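Local coordinates for protein signal recognition particle subunit SRP68 (Chaetomium thermophilum, PDB 4P3G) that probably helps the signal recognition particle target secretory and membrane proteins to the endoplasmic reticulum, binding its RNA through the domain described here, at residues A[85-90]-A[111-116]; A[43-48]-A[70-75]. One frame throughout, in Å; residues are numbered along the deposited sequence.

Interaction 1 (A[85-90]-A[111-116]); sequences AHAMAM and SRLEKG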
loop_
_atom_site.group_PDB
_atom_site.type_symbol
_atom_site.label_atom_id
_atom_site.label_comp_id
_atom_site.label_asym_id
_atom_site.label_seq_id
_atom_site.Cartn_x
_atom_site.Cartn_y
_atom_site.Cartn_z
ATOM N N ALA A 85 -20.403 -1.127 -26.475
ATOM C CA ALA A 85 -21.694 -0.476 -26.269
ATOM C C ALA A 85 -22.762 -1.527 -25.980
ATOM O O ALA A 85 -23.579 -1.403 -25.058
ATOM C CB ALA A 85 -22.067 0.313 -27.505
ATOM N N HIS A 86 -22.723 -2.586 -26.771
ATOM C CA HIS A 86 -23.688 -3.654 -26.644
ATOM C C HIS A 86 -23.539 -4.277 -25.252
ATOM O O HIS A 86 -24.526 -4.538 -24.561
ATOM C CB HIS A 86 -23.499 -4.660 -27.786
ATOM C CG HIS A 86 -24.563 -5.704 -27.858
ATOM N ND1 HIS A 86 -25.713 -5.659 -27.099
ATOM C CD2 HIS A 86 -24.638 -6.849 -28.583
ATOM C CE1 HIS A 86 -26.443 -6.732 -27.343
ATOM N NE2 HIS A 86 -25.809 -7.471 -28.240
ATOM N N ALA A 87 -22.297 -4.503 -24.841
ATOM C CA ALA A 87 -22.032 -5.078 -23.533
ATOM C C ALA A 87 -22.501 -4.134 -22.427
ATOM O O ALA A 87 -23.119 -4.580 -21.459
ATOM C CB ALA A 87 -20.579 -5.392 -23.379
HETATM N N MSE A 88 -22.249 -2.835 -22.581
HETATM C CA MSE A 88 -22.616 -1.874 -21.539
HETATM C C MSE A 88 -24.108 -1.664 -21.447
HETATM O O MSE A 88 -24.633 -1.366 -20.374
HETATM C CB MSE A 88 -21.943 -0.522 -21.758
HETATM C CG MSE A 88 -20.449 -0.488 -21.453
HETATM SE SE MSE A 88 -19.920 -1.103 -19.682
HETATM C CE MSE A 88 -19.466 -2.975 -20.048
ATOM N N ALA A 89 -24.785 -1.810 -22.585
ATOM C CA ALA A 89 -26.233 -1.668 -22.649
ATOM C C ALA A 89 -26.968 -2.795 -21.927
ATOM O O ALA A 89 -27.941 -2.539 -21.218
ATOM C CB ALA A 89 -26.683 -1.588 -24.087
HETATM N N MSE A 90 -26.525 -4.036 -22.104
HETATM C CA MSE A 90 -27.157 -5.151 -21.395
HETATM C C MSE A 90 -26.919 -5.035 -19.899
HETATM O O MSE A 90 -27.822 -5.230 -19.086
HETATM C CB MSE A 90 -26.637 -6.488 -21.898
HETATM C CG MSE A 90 -26.768 -6.630 -23.384
HETATM SE SE MSE A 90 -26.097 -8.324 -24.027
HETATM C CE MSE A 90 -27.417 -9.494 -23.245
ATOM N N SER A 111 -18.697 -12.008 -23.924
ATOM C CA SER A 111 -18.412 -12.267 -25.356
ATOM C C SER A 111 -18.152 -11.014 -26.158
ATOM O O SER A 111 -17.296 -10.998 -27.038
ATOM C CB SER A 111 -19.575 -12.970 -26.035
ATOM O OG SER A 111 -19.737 -14.279 -25.575
ATOM N N ARG A 112 -18.943 -9.987 -25.872
ATOM C CA ARG A 112 -18.879 -8.721 -26.564
ATOM C C ARG A 112 -17.584 -8.049 -26.253
ATOM O O ARG A 112 -16.832 -7.666 -27.148
ATOM C CB ARG A 112 -20.040 -7.804 -26.161
ATOM C CG ARG A 112 -21.259 -7.820 -27.079
ATOM C CD ARG A 112 -21.525 -9.200 -27.641
ATOM N NE ARG A 112 -20.964 -9.353 -28.982
ATOM C CZ ARG A 112 -20.747 -10.530 -29.557
ATOM N NH1 ARG A 112 -21.036 -11.656 -28.902
ATOM N NH2 ARG A 112 -20.231 -10.577 -30.781
ATOM N N LEU A 113 -17.321 -7.923 -24.963
ATOM C CA LEU A 113 -16.090 -7.315 -24.493
ATOM C C LEU A 113 -14.845 -8.058 -24.965
ATOM O O LEU A 113 -13.865 -7.436 -25.359
ATOM C CB LEU A 113 -16.117 -7.261 -22.982
ATOM C CG LEU A 113 -17.137 -6.308 -22.388
ATOM C CD1 LEU A 113 -17.067 -6.487 -20.900
ATOM C CD2 LEU A 113 -16.793 -4.893 -22.762
ATOM N N GLU A 114 -14.885 -9.386 -24.929
ATOM C CA GLU A 114 -13.726 -10.163 -25.341
ATOM C C GLU A 114 -13.492 -9.947 -26.842
ATOM O O GLU A 114 -12.354 -9.899 -27.308
ATOM C CB GLU A 114 -13.900 -11.651 -25.002
ATOM C CG GLU A 114 -13.980 -11.977 -23.517
ATOM C CD GLU A 114 -14.101 -13.491 -23.242
ATOM O OE1 GLU A 114 -14.517 -14.246 -24.146
ATOM O OE2 GLU A 114 -13.811 -13.939 -22.105
ATOM N N LYS A 115 -14.577 -9.806 -27.594
ATOM C CA LYS A 115 -14.476 -9.499 -29.015
ATOM C C LYS A 115 -13.884 -8.110 -29.240
ATOM O O LYS A 115 -13.003 -7.919 -30.071
ATOM C CB LYS A 115 -15.841 -9.562 -29.670
ATOM C CG LYS A 115 -15.751 -9.279 -31.155
ATOM C CD LYS A 115 -17.094 -9.076 -31.756
ATOM C CE LYS A 115 -16.972 -8.811 -33.227
ATOM N NZ LYS A 115 -18.324 -8.569 -33.754
ATOM N N GLY A 116 -14.366 -7.134 -28.486
ATOM C CA GLY A 116 -13.827 -5.794 -28.582
ATOM C C GLY A 116 -12.343 -5.775 -28.220
ATOM O O GLY A 116 -11.553 -5.067 -28.863
#
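H86 overlaps the methylenes of R112 with its CB and the CG-CD2 side of its imidazole, an oblique approach made where two antiparallel helices of the all-helical, TPR-like RNA-binding domain pack side by side. The segment axes of 85-90 and 111-116 approach to 8.6 Å with 156° between their directions. The backbones come closest at A87 and R112, CA of A87 lying 5.7 Å from CA of R112. The small A87 lets the helices come near: its methyl points at the partner helix and meets two side chains at once, CB of A87 standing 3.7 Å from CB of R112 and equally near CG of L113. On the L113 side the contact is apolar; A87 and L113 are buried there, M88 only in part. L113 sends CD2 toward the selenomethionine M88, whose CE ends 4.3 Å from it in a looser touch, and L113 also packs on A153 and E156 of helix 136-156. On the other side of A87 the chemistry turns mixed. H86 holds CG anti to the backbone N (chi1 -172°), which brings CG within 4.0 Å of CG of R112; its ring also meets that of H108, the two planes nearly perpendicular. The R112 chain is bent at chi2 and chi3, and its methylenes, not its guanidinium, do the touching. NE2 of H86 stays 5.3 Å from NE of R112; if the histidine were protonated, the pair would probably repel mildly. The nearest atoms of the two side chains are CD2 of H86 and CG of R112, 3.8 Å apart.

Interaction 2 (A[43-48]-A[70-75]); sequences KKLNIA and TEYVRL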
loop_
_atom_site.group_PDB
_atom_site.type_symbol
_atom_site.label_atom_id
_atom_site.label_comp_id
_atom_site.label_asym_id
_atom_site.label_seq_id
_atom_site.Cartn_x
_atom_site.Cartn_y
_atom_site.Cartn_z
ATOM N N LYS A 43 -18.201 2.242 -46.447
ATOM C CA LYS A 43 -18.402 2.756 -47.792
ATOM C C LYS A 43 -17.199 3.581 -48.252
ATOM O O LYS A 43 -16.781 3.473 -49.402
ATOM C CB LYS A 43 -19.693 3.562 -47.882
ATOM C CG LYS A 43 -20.929 2.688 -47.786
ATOM C CD LYS A 43 -22.199 3.514 -47.759
ATOM C CE LYS A 43 -23.430 2.647 -47.523
ATOM N NZ LYS A 43 -24.694 3.452 -47.543
ATOM N N LYS A 44 -16.641 4.401 -47.366
ATOM C CA LYS A 44 -15.483 5.222 -47.718
ATOM C C LYS A 44 -14.299 4.374 -48.156
ATOM O O LYS A 44 -13.521 4.774 -49.019
ATOM C CB LYS A 44 -15.046 6.088 -46.539
ATOM C CG LYS A 44 -15.954 7.249 -46.239
ATOM C CD LYS A 44 -15.186 8.371 -45.566
ATOM C CE LYS A 44 -16.127 9.479 -45.152
ATOM N NZ LYS A 44 -17.172 8.928 -44.235
ATOM N N LEU A 45 -14.168 3.203 -47.550
ATOM C CA LEU A 45 -13.045 2.314 -47.809
ATOM C C LEU A 45 -13.387 1.328 -48.901
ATOM O O LEU A 45 -12.590 0.440 -49.209
ATOM C CB LEU A 45 -12.665 1.551 -46.534
ATOM C CG LEU A 45 -12.096 2.380 -45.392
ATOM C CD1 LEU A 45 -11.834 1.510 -44.181
ATOM C CD2 LEU A 45 -10.819 3.031 -45.869
ATOM N N ASN A 46 -14.547 1.534 -49.516
ATOM C CA ASN A 46 -15.096 0.599 -50.495
ATOM C C ASN A 46 -14.978 -0.841 -49.990
ATOM O O ASN A 46 -14.460 -1.727 -50.669
ATOM C CB ASN A 46 -14.476 0.792 -51.883
ATOM C CG ASN A 46 -14.886 2.117 -52.532
ATOM O OD1 ASN A 46 -15.991 2.622 -52.311
ATOM N ND2 ASN A 46 -13.989 2.684 -53.337
ATOM N N ILE A 47 -15.473 -1.030 -48.770
ATOM C CA ILE A 47 -15.574 -2.323 -48.107
ATOM C C ILE A 47 -17.039 -2.747 -47.992
ATOM O O ILE A 47 -17.905 -1.920 -47.713
ATOM C CB ILE A 47 -14.901 -2.271 -46.704
ATOM C CG1 ILE A 47 -13.390 -2.114 -46.874
ATOM C CG2 ILE A 47 -15.211 -3.517 -45.873
ATOM C CD1 ILE A 47 -12.647 -1.977 -45.606
ATOM N N ALA A 48 -17.306 -4.031 -48.223
ATOM C CA ALA A 48 -18.671 -4.565 -48.261
ATOM C C ALA A 48 -19.506 -4.222 -47.027
ATOM O O ALA A 48 -19.043 -4.352 -45.896
ATOM C CB ALA A 48 -18.642 -6.077 -48.472
ATOM N N THR A 70 -5.821 6.076 -42.905
ATOM C CA THR A 70 -6.096 6.079 -41.471
ATOM C C THR A 70 -7.519 5.643 -41.199
ATOM O O THR A 70 -7.851 5.304 -40.076
ATOM C CB THR A 70 -5.830 7.448 -40.828
ATOM O OG1 THR A 70 -6.783 8.406 -41.302
ATOM C CG2 THR A 70 -4.438 7.921 -41.174
ATOM N N GLU A 71 -8.372 5.659 -42.218
ATOM C CA GLU A 71 -9.737 5.213 -42.006
ATOM C C GLU A 71 -9.784 3.743 -41.569
ATOM O O GLU A 71 -10.718 3.317 -40.899
ATOM C CB GLU A 71 -10.595 5.430 -43.243
ATOM C CG GLU A 71 -11.094 6.842 -43.397
ATOM C CD GLU A 71 -12.027 7.253 -42.272
ATOM O OE1 GLU A 71 -11.655 8.167 -41.505
ATOM O OE2 GLU A 71 -13.130 6.665 -42.155
ATOM N N TYR A 72 -8.789 2.965 -41.963
ATOM C CA TYR A 72 -8.726 1.578 -41.550
ATOM C C TYR A 72 -8.659 1.472 -40.026
ATOM O O TYR A 72 -9.209 0.542 -39.432
ATOM C CB TYR A 72 -7.535 0.902 -42.201
ATOM C CG TYR A 72 -7.826 0.488 -43.619
ATOM C CD1 TYR A 72 -8.463 -0.712 -43.892
ATOM C CD2 TYR A 72 -7.469 1.299 -44.682
ATOM C CE1 TYR A 72 -8.742 -1.096 -45.189
ATOM C CE2 TYR A 72 -7.743 0.925 -45.984
ATOM C CZ TYR A 72 -8.379 -0.278 -46.228
ATOM O OH TYR A 72 -8.652 -0.668 -47.518
ATOM N N VAL A 73 -7.968 2.420 -39.399
ATOM C CA VAL A 73 -7.954 2.507 -37.943
ATOM C C VAL A 73 -9.339 2.897 -37.448
ATOM O O VAL A 73 -9.860 2.275 -36.538
ATOM C CB VAL A 73 -6.902 3.518 -37.413
ATOM C CG1 VAL A 73 -7.072 3.768 -35.917
ATOM C CG2 VAL A 73 -5.488 3.032 -37.727
ATOM N N ARG A 74 -9.969 3.885 -38.064
ATOM C CA ARG A 74 -11.290 4.278 -37.596
ATOM C C ARG A 74 -12.279 3.113 -37.657
ATOM O O ARG A 74 -13.085 2.921 -36.742
ATOM C CB ARG A 74 -11.826 5.445 -38.404
ATOM C CG ARG A 74 -13.109 5.999 -37.850
ATOM C CD ARG A 74 -13.365 7.407 -38.367
ATOM N NE ARG A 74 -14.464 8.012 -37.628
ATOM C CZ ARG A 74 -15.692 8.164 -38.106
ATOM N NH1 ARG A 74 -15.973 7.782 -39.349
ATOM N NH2 ARG A 74 -16.630 8.704 -37.335
ATOM N N LEU A 75 -12.168 2.296 -38.693
ATOM C CA LEU A 75 -13.021 1.130 -38.826
ATOM C C LEU A 75 -12.883 0.216 -37.605
ATOM O O LEU A 75 -13.875 -0.293 -37.089
ATOM C CB LEU A 75 -12.651 0.355 -40.086
ATOM C CG LEU A 75 -13.582 -0.809 -40.415
ATOM C CD1 LEU A 75 -14.941 -0.260 -40.794
ATOM C CD2 LEU A 75 -13.015 -1.655 -41.539
#
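L45 lies over one face of the Y72 ring in a CH-pi contact, its CD1 sitting 4.1 Å from the ring centroid and 10° off the normal. CD2 of L45 lies over the face nearer CE2 of Y72, at 3.7 Å, and also meets CB of E71 at 3.6 Å. L45 holds CG anti to the carbonyl carbon, beside the backbone N (chi1 -67°), where CG lies 4.0 Å from CB of E71. I47 adds its CD1, which lies 4.0 Å from CE1 of Y72 and meets CD2 of L75 tip to tip at 4.1 Å. The leucine and isoleucine thus converge on one aromatic ring and one leucine. An alanine in place of Y72 would probably leave the L45 methyls without the face they rest on and open a gap beside CD1 of I47. At the edge of this apolar patch NZ of K44 stands 5.1 Å from OE2 of E71, beyond salt-bridge range, so any attraction is probably weak.

A Schellman motif ends helix 27-44 and probably helps to direct L45 and I47 toward 70-75. N46, with a positive phi of 45°, is its C-prime residue; the amide of I47 reaches back to the carbonyl of R42, and that of N46 to the carbonyl of K43. Across the contact, OD1 of N69 accepts a hydrogen bond from the amide of E71. The contact therefore joins the turn that follows helix 27-44 to the first turn of helix 71-93, with L75 packing onward against L38 and R42 and Y72 also touching Q65 of helix 63-68.

How the interactions relate
Both interactions use helix 71-93 but at different places, their centres 22 Å apart and their nearest atoms about 10 Å from each other. Interaction 2 lies at the surface, its centre about 20 Å from the chain centre, and joins the first turn of the helix to the turn that follows helix 27-44; interaction 1 is partly buried, its centre nearer at about 10 Å, and pairs the helix with 103-128. Helix 27-44 links the two regions, since it also touches A85, H86 and M88. The inner contact pairs apolar packing at A87 and L113 with a histidine-arginine flank, while the outer one sets a leucine and an isoleucine against a tyrosine, with K44 and E71 at its margin.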